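Local coordinates for protein ChiX (Serratia marcescens, PDB 5OPZ) that acts as a zinc-dependent L-Ala D-Glu endopeptidase, a peptidoglycan hydrolase required for chitinase secretion, at residues R31-F44 / Q97-I111. Numbering follows the deposited sequence. Where two conformers were deposited one is given.
Sequences RVIRLALRYSLVPF and QIAVAVRRAARECGI
Tyr39 is held by two residues of helix 97-109, Arg104 over one face of the ring and Glu108 at its edge. The guanidinium lies flat on the ring, planes 6° apart, with Arg104 CZ 3.5 Å from the centroid of the Tyr39 ring, a stacked cation-pi pair. Arg104 is drawn out straight from CG to NE, which also lays its CD over the same face. At the ring's edge Tyr39 OH donates to the syn lone pair of Glu108 OE1 (2.5 Å), the carboxylate turned steeply against the ring. The other oxygen, Glu108 OE2, accepts a nearly straight hydrogen bond from Arg104 NE (3.0 Å), part of a salt bridge within the same helix, with the donor tilted out of the carboxylate plane, so carboxylate, phenol and guanidinium fix one another.

Beside this polar cluster, helix segments 31-39 and 97-109 run at 125° to each other, axes 8.1 Å apart at closest approach, packed on one side of the antiparallel sheet of a fold consistent with the LAS-type (clan MD) zinc peptidases, whose zinc site here includes His72, Asp79 and His127. Small residues permit the approach: Ala105 CB enters a hole formed by Val32, Leu35, Ala36 and Tyr39, 3.4 Å from Val32 O. In return Val32 is a knob among Val102, Ala105, Ala106 and Cys109. Past the end of helix 31-39, Phe44 receives Ile98 CG2 over the centre of its ring, 4.0 Å from the centroid, while Ile98 CD1 meets Phe44 CB. A water bridges Leu41 N and Gln97 O.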
loop_
_atom_site.group_PDB
_atom_site.type_symbol
_atom_site.label_atom_id
_atom_site.label_comp_id
_atom_site.label_asym_id
_atom_site.label_seq_id
_atom_site.Cartn_x
_atom_site.Cartn_y
_atom_site.Cartn_z
ATOM N N ARG A 31 -7.650 -6.709 4.730
ATOM C CA ARG A 31 -8.526 -6.227 5.799
ATOM C C ARG A 31 -7.999 -4.896 6.375
ATOM O O ARG A 31 -8.762 -3.927 6.545
ATOM C CB ARG A 31 -8.627 -7.306 6.850
ATOM C CG ARG A 31 -9.630 -7.021 7.939
ATOM C CD ARG A 31 -10.291 -8.340 8.357
ATOM N NE ARG A 31 -9.275 -9.361 8.622
ATOM C CZ ARG A 31 -8.548 -9.458 9.736
ATOM N NH1 ARG A 31 -8.707 -8.614 10.770
ATOM N NH2 ARG A 31 -7.655 -10.436 9.819
ATOM N N VAL A 32 -6.685 -4.817 6.555
ATOM C CA VAL A 32 -6.081 -3.619 7.082
ATOM C C VAL A 32 -6.225 -2.422 6.132
ATOM O O VAL A 32 -6.623 -1.305 6.532
ATOM C CB VAL A 32 -4.598 -3.835 7.421
ATOM C CG1 VAL A 32 -3.897 -2.524 7.710
ATOM C CG2 VAL A 32 -4.467 -4.812 8.601
ATOM N N ILE A 33 -5.957 -2.671 4.857
ATOM C CA ILE A 33 -6.022 -1.572 3.901
ATOM C C ILE A 33 -7.453 -1.093 3.750
ATOM O O ILE A 33 -7.699 0.124 3.604
ATOM C CB ILE A 33 -5.401 -1.940 2.535
ATOM C CG1 ILE A 33 -3.899 -2.268 2.683
ATOM C CG2 ILE A 33 -5.594 -0.818 1.530
ATOM C CD1 ILE A 33 -2.985 -1.160 3.202
ATOM N N ARG A 34 -8.408 -2.014 3.751
ATOM C CA ARG A 34 -9.814 -1.596 3.613
ATOM C C ARG A 34 -10.260 -0.713 4.782
ATOM O O ARG A 34 -10.980 0.273 4.561
ATOM C CB ARG A 34 -10.760 -2.795 3.472
ATOM C CG ARG A 34 -10.571 -3.471 2.109
ATOM C CD ARG A 34 -11.431 -4.680 1.878
ATOM N NE ARG A 34 -12.805 -4.218 1.678
ATOM C CZ ARG A 34 -13.889 -4.659 2.323
ATOM N NH1 ARG A 34 -13.800 -5.596 3.234
ATOM N NH2 ARG A 34 -15.067 -4.127 2.039
ATOM N N LEU A 35 -9.812 -1.048 6.000
ATOM C CA LEU A 35 -10.076 -0.229 7.143
ATOM C C LEU A 35 -9.351 1.109 7.050
ATOM O O LEU A 35 -9.921 2.146 7.333
ATOM C CB LEU A 35 -9.702 -1.011 8.354
ATOM C CG LEU A 35 -10.119 -0.432 9.683
ATOM C CD1 LEU A 35 -11.602 -0.110 9.724
ATOM C CD2 LEU A 35 -9.725 -1.407 10.774
ATOM N N ALA A 36 -8.123 1.107 6.542
ATOM C CA ALA A 36 -7.423 2.373 6.372
ATOM C C ALA A 36 -8.103 3.337 5.395
ATOM O O ALA A 36 -8.016 4.561 5.589
ATOM C CB ALA A 36 -5.993 2.165 5.957
ATOM N N LEU A 37 -8.772 2.793 4.382
ATOM C CA LEU A 37 -9.591 3.670 3.504
ATOM C C LEU A 37 -10.638 4.451 4.273
ATOM O O LEU A 37 -11.014 5.532 3.864
ATOM C CB LEU A 37 -10.301 2.873 2.413
ATOM C CG LEU A 37 -9.381 2.224 1.370
ATOM C CD1 LEU A 37 -10.088 1.127 0.596
ATOM C CD2 LEU A 37 -8.923 3.310 0.413
ATOM N N ARG A 38 -11.161 3.912 5.347
ATOM C CA ARG A 38 -12.134 4.616 6.162
ATOM C C ARG A 38 -11.557 5.712 6.995
ATOM O O ARG A 38 -12.245 6.677 7.315
ATOM C CB ARG A 38 -12.821 3.649 7.107
ATOM C CG ARG A 38 -13.468 2.434 6.495
ATOM C CD ARG A 38 -14.284 2.716 5.278
ATOM N NE ARG A 38 -15.237 3.796 5.480
ATOM C CZ ARG A 38 -16.050 4.244 4.532
ATOM N NH1 ARG A 38 -16.063 3.701 3.329
ATOM N NH2 ARG A 38 -16.862 5.267 4.797
ATOM N N TYR A 39 -10.314 5.550 7.415
ATOM C CA TYR A 39 -9.672 6.430 8.384
ATOM C C TYR A 39 -8.837 7.545 7.810
ATOM O O TYR A 39 -8.673 8.566 8.437
ATOM C CB TYR A 39 -8.767 5.649 9.329
ATOM C CG TYR A 39 -9.490 4.578 10.188
ATOM C CD1 TYR A 39 -10.857 4.674 10.530
ATOM C CD2 TYR A 39 -8.800 3.473 10.626
ATOM C CE1 TYR A 39 -11.477 3.712 11.302
ATOM C CE2 TYR A 39 -9.400 2.520 11.375
ATOM C CZ TYR A 39 -10.733 2.637 11.692
ATOM O OH TYR A 39 -11.292 1.692 12.446
ATOM N N SER A 40 -8.247 7.316 6.645
ATOM C CA SER A 40 -7.325 8.283 6.055
ATOM C C SER A 40 -7.983 9.608 5.691
ATOM O O SER A 40 -9.032 9.610 5.069
ATOM C CB SER A 40 -6.721 7.702 4.794
ATOM O OG SER A 40 -5.729 8.569 4.284
ATOM N N LEU A 41 -7.353 10.720 6.068
ATOM C CA LEU A 41 -7.790 12.038 5.586
ATOM C C LEU A 41 -7.509 12.234 4.094
ATOM O O LEU A 41 -8.079 13.083 3.467
ATOM C CB LEU A 41 -7.153 13.171 6.439
ATOM C CG LEU A 41 -7.785 13.521 7.789
ATOM C CD1 LEU A 41 -9.128 14.205 7.546
ATOM C CD2 LEU A 41 -7.943 12.350 8.737
ATOM N N VAL A 42 -6.545 11.505 3.591
ATOM C CA VAL A 42 -6.073 11.594 2.224
ATOM C C VAL A 42 -6.648 10.420 1.458
ATOM O O VAL A 42 -6.330 9.270 1.769
ATOM C CB VAL A 42 -4.526 11.510 2.217
ATOM C CG1 VAL A 42 -4.010 11.508 0.798
ATOM C CG2 VAL A 42 -3.981 12.668 3.019
ATOM N N PRO A 43 -7.429 10.677 0.419
ATOM C CA PRO A 43 -7.859 9.566 -0.433
ATOM C C PRO A 43 -6.669 8.872 -1.076
ATOM O O PRO A 43 -5.655 9.513 -1.367
ATOM C CB PRO A 43 -8.708 10.248 -1.506
ATOM C CG PRO A 43 -9.063 11.580 -0.952
ATOM C CD PRO A 43 -7.832 11.963 -0.165
ATOM N N PHE A 44 -6.790 7.563 -1.283
ATOM C CA PHE A 44 -5.731 6.778 -1.909
ATOM C C PHE A 44 -6.303 5.573 -2.587
ATOM O O PHE A 44 -7.411 5.115 -2.236
ATOM C CB PHE A 44 -4.640 6.403 -0.878
ATOM C CG PHE A 44 -5.071 5.369 0.141
ATOM C CD1 PHE A 44 -5.667 5.749 1.346
ATOM C CD2 PHE A 44 -4.797 4.039 -0.064
ATOM C CE1 PHE A 44 -6.028 4.801 2.290
ATOM C CE2 PHE A 44 -5.149 3.108 0.897
ATOM C CZ PHE A 44 -5.766 3.482 2.066
ATOM N N GLN A 97 0.335 10.728 5.963
ATOM C CA GLN A 97 -1.036 10.698 6.475
ATOM C C GLN A 97 -1.703 9.391 6.219
ATOM O O GLN A 97 -2.453 8.910 7.077
ATOM C CB GLN A 97 -1.839 11.849 5.882
ATOM C CG GLN A 97 -1.400 13.220 6.379
ATOM C CD GLN A 97 -2.330 14.328 5.959
ATOM O OE1 GLN A 97 -3.443 14.371 6.416
ATOM N NE2 GLN A 97 -1.856 15.230 5.098
ATOM N N ILE A 98 -1.494 8.851 5.024
ATOM C CA ILE A 98 -1.987 7.503 4.731
ATOM C C ILE A 98 -1.448 6.511 5.768
ATOM O O ILE A 98 -2.194 5.629 6.247
ATOM C CB ILE A 98 -1.710 7.032 3.289
ATOM C CG1 ILE A 98 -2.446 7.935 2.318
ATOM C CG2 ILE A 98 -2.077 5.566 3.093
ATOM C CD1 ILE A 98 -1.866 7.909 0.929
ATOM N N ALA A 99 -0.159 6.587 6.074
ATOM C CA ALA A 99 0.438 5.654 7.009
ATOM C C ALA A 99 -0.152 5.792 8.408
ATOM O O ALA A 99 -0.182 4.800 9.114
ATOM C CB ALA A 99 1.943 5.807 7.035
ATOM N N VAL A 100 -0.599 6.980 8.827
ATOM C CA VAL A 100 -1.310 7.104 10.128
ATOM C C VAL A 100 -2.538 6.182 10.115
ATOM O O VAL A 100 -2.823 5.478 11.101
ATOM C CB VAL A 100 -1.744 8.548 10.407
ATOM C CG1 VAL A 100 -2.728 8.687 11.543
ATOM C CG2 VAL A 100 -0.507 9.364 10.679
ATOM N N ALA A 101 -3.306 6.260 9.028
ATOM C CA ALA A 101 -4.498 5.468 8.877
ATOM C C ALA A 101 -4.181 3.962 8.847
ATOM O O ALA A 101 -4.900 3.177 9.463
ATOM C CB ALA A 101 -5.228 5.874 7.638
ATOM N N VAL A 102 -3.153 3.569 8.092
ATOM C CA VAL A 102 -2.748 2.197 8.042
ATOM C C VAL A 102 -2.311 1.702 9.399
ATOM O O VAL A 102 -2.690 0.579 9.783
ATOM C CB VAL A 102 -1.678 1.934 6.967
ATOM C CG1 VAL A 102 -1.180 0.489 7.053
ATOM C CG2 VAL A 102 -2.222 2.233 5.600
ATOM N N ARG A 103 -1.535 2.495 10.116
ATOM C CA ARG A 103 -1.064 2.097 11.451
ATOM C C ARG A 103 -2.203 1.930 12.430
ATOM O O ARG A 103 -2.203 0.994 13.230
ATOM C CB ARG A 103 -0.106 3.184 11.978
ATOM C CG ARG A 103 0.800 2.935 13.147
ATOM C CD ARG A 103 1.881 4.029 13.352
ATOM N NE ARG A 103 2.767 4.281 12.220
ATOM C CZ ARG A 103 2.854 5.407 11.483
ATOM N NH1 ARG A 103 2.102 6.500 11.685
ATOM N NH2 ARG A 103 3.759 5.441 10.511
ATOM N N ARG A 104 -3.217 2.766 12.339
ATOM C CA ARG A 104 -4.381 2.635 13.227
ATOM C C ARG A 104 -5.149 1.369 12.851
ATOM O O ARG A 104 -5.485 0.554 13.726
ATOM C CB ARG A 104 -5.295 3.838 13.106
ATOM C CG ARG A 104 -6.611 3.701 13.841
ATOM C CD ARG A 104 -7.534 4.876 13.614
ATOM N NE ARG A 104 -8.862 4.537 14.082
ATOM C CZ ARG A 104 -9.932 5.313 13.952
ATOM N NH1 ARG A 104 -9.838 6.501 13.377
ATOM N NH2 ARG A 104 -11.096 4.901 14.410
ATOM N N ALA A 105 -5.462 1.161 11.568
ATOM C CA ALA A 105 -6.109 -0.069 11.150
ATOM C C ALA A 105 -5.346 -1.310 11.563
ATOM O O ALA A 105 -5.957 -2.315 11.999
ATOM C CB ALA A 105 -6.362 -0.063 9.645
ATOM N N ALA A 106 -4.047 -1.289 11.309
ATOM C CA ALA A 106 -3.229 -2.417 11.638
ATOM C C ALA A 106 -3.341 -2.767 13.101
ATOM O O ALA A 106 -3.498 -3.943 13.477
ATOM C CB ALA A 106 -1.796 -2.149 11.219
ATOM N N ARG A 107 -3.204 -1.768 13.950
ATOM C CA ARG A 107 -3.300 -1.949 15.373
ATOM C C ARG A 107 -4.628 -2.533 15.799
ATOM O O ARG A 107 -4.698 -3.487 16.597
ATOM C CB ARG A 107 -3.112 -0.591 16.038
ATOM C CG ARG A 107 -2.863 -0.668 17.522
ATOM C CD ARG A 107 -2.353 0.665 18.047
ATOM N NE ARG A 107 -3.252 1.792 17.830
ATOM C CZ ARG A 107 -2.985 2.796 17.003
ATOM N NH1 ARG A 107 -1.855 2.806 16.319
ATOM N NH2 ARG A 107 -3.835 3.801 16.876
ATOM N N GLU A 108 -5.694 -1.982 15.251
ATOM C CA GLU A 108 -7.026 -2.484 15.555
ATOM C C GLU A 108 -7.165 -3.963 15.182
ATOM O O GLU A 108 -7.871 -4.690 15.869
ATOM C CB GLU A 108 -8.062 -1.648 14.829
ATOM C CG GLU A 108 -8.247 -0.279 15.478
ATOM C CD GLU A 108 -9.203 0.595 14.744
ATOM O OE1 GLU A 108 -9.820 0.090 13.776
ATOM O OE2 GLU A 108 -9.285 1.765 15.139
ATOM N N CYS A 109 -6.507 -4.384 14.096
ATOM C CA CYS A 109 -6.577 -5.772 13.626
ATOM C C CYS A 109 -5.577 -6.690 14.274
ATOM O O CYS A 109 -5.599 -7.904 14.024
ATOM C CB CYS A 109 -6.375 -5.843 12.102
ATOM S SG CYS A 109 -7.687 -5.052 11.142
ATOM N N GLY A 110 -4.688 -6.146 15.093
ATOM C CA GLY A 110 -3.716 -6.967 15.764
ATOM C C GLY A 110 -2.606 -7.450 14.850
ATOM O O GLY A 110 -2.042 -8.542 15.084
ATOM N N ILE A 111 -2.267 -6.664 13.817
ATOM C CA ILE A 111 -1.291 -7.073 12.792
ATOM C C ILE A 111 -0.283 -5.964 12.626
ATOM O O ILE A 111 -0.676 -4.833 12.443
ATOM C CB ILE A 111 -2.009 -7.284 11.450
ATOM C CG1 ILE A 111 -2.986 -8.449 11.539
ATOM C CG2 ILE A 111 -1.029 -7.478 10.294
ATOM C CD1 ILE A 111 -3.972 -8.452 10.434
HETATM O O HOH W 1 -7.183 -9.382 12.539
HETATM O O HOH W 2 -4.851 10.252 7.757
#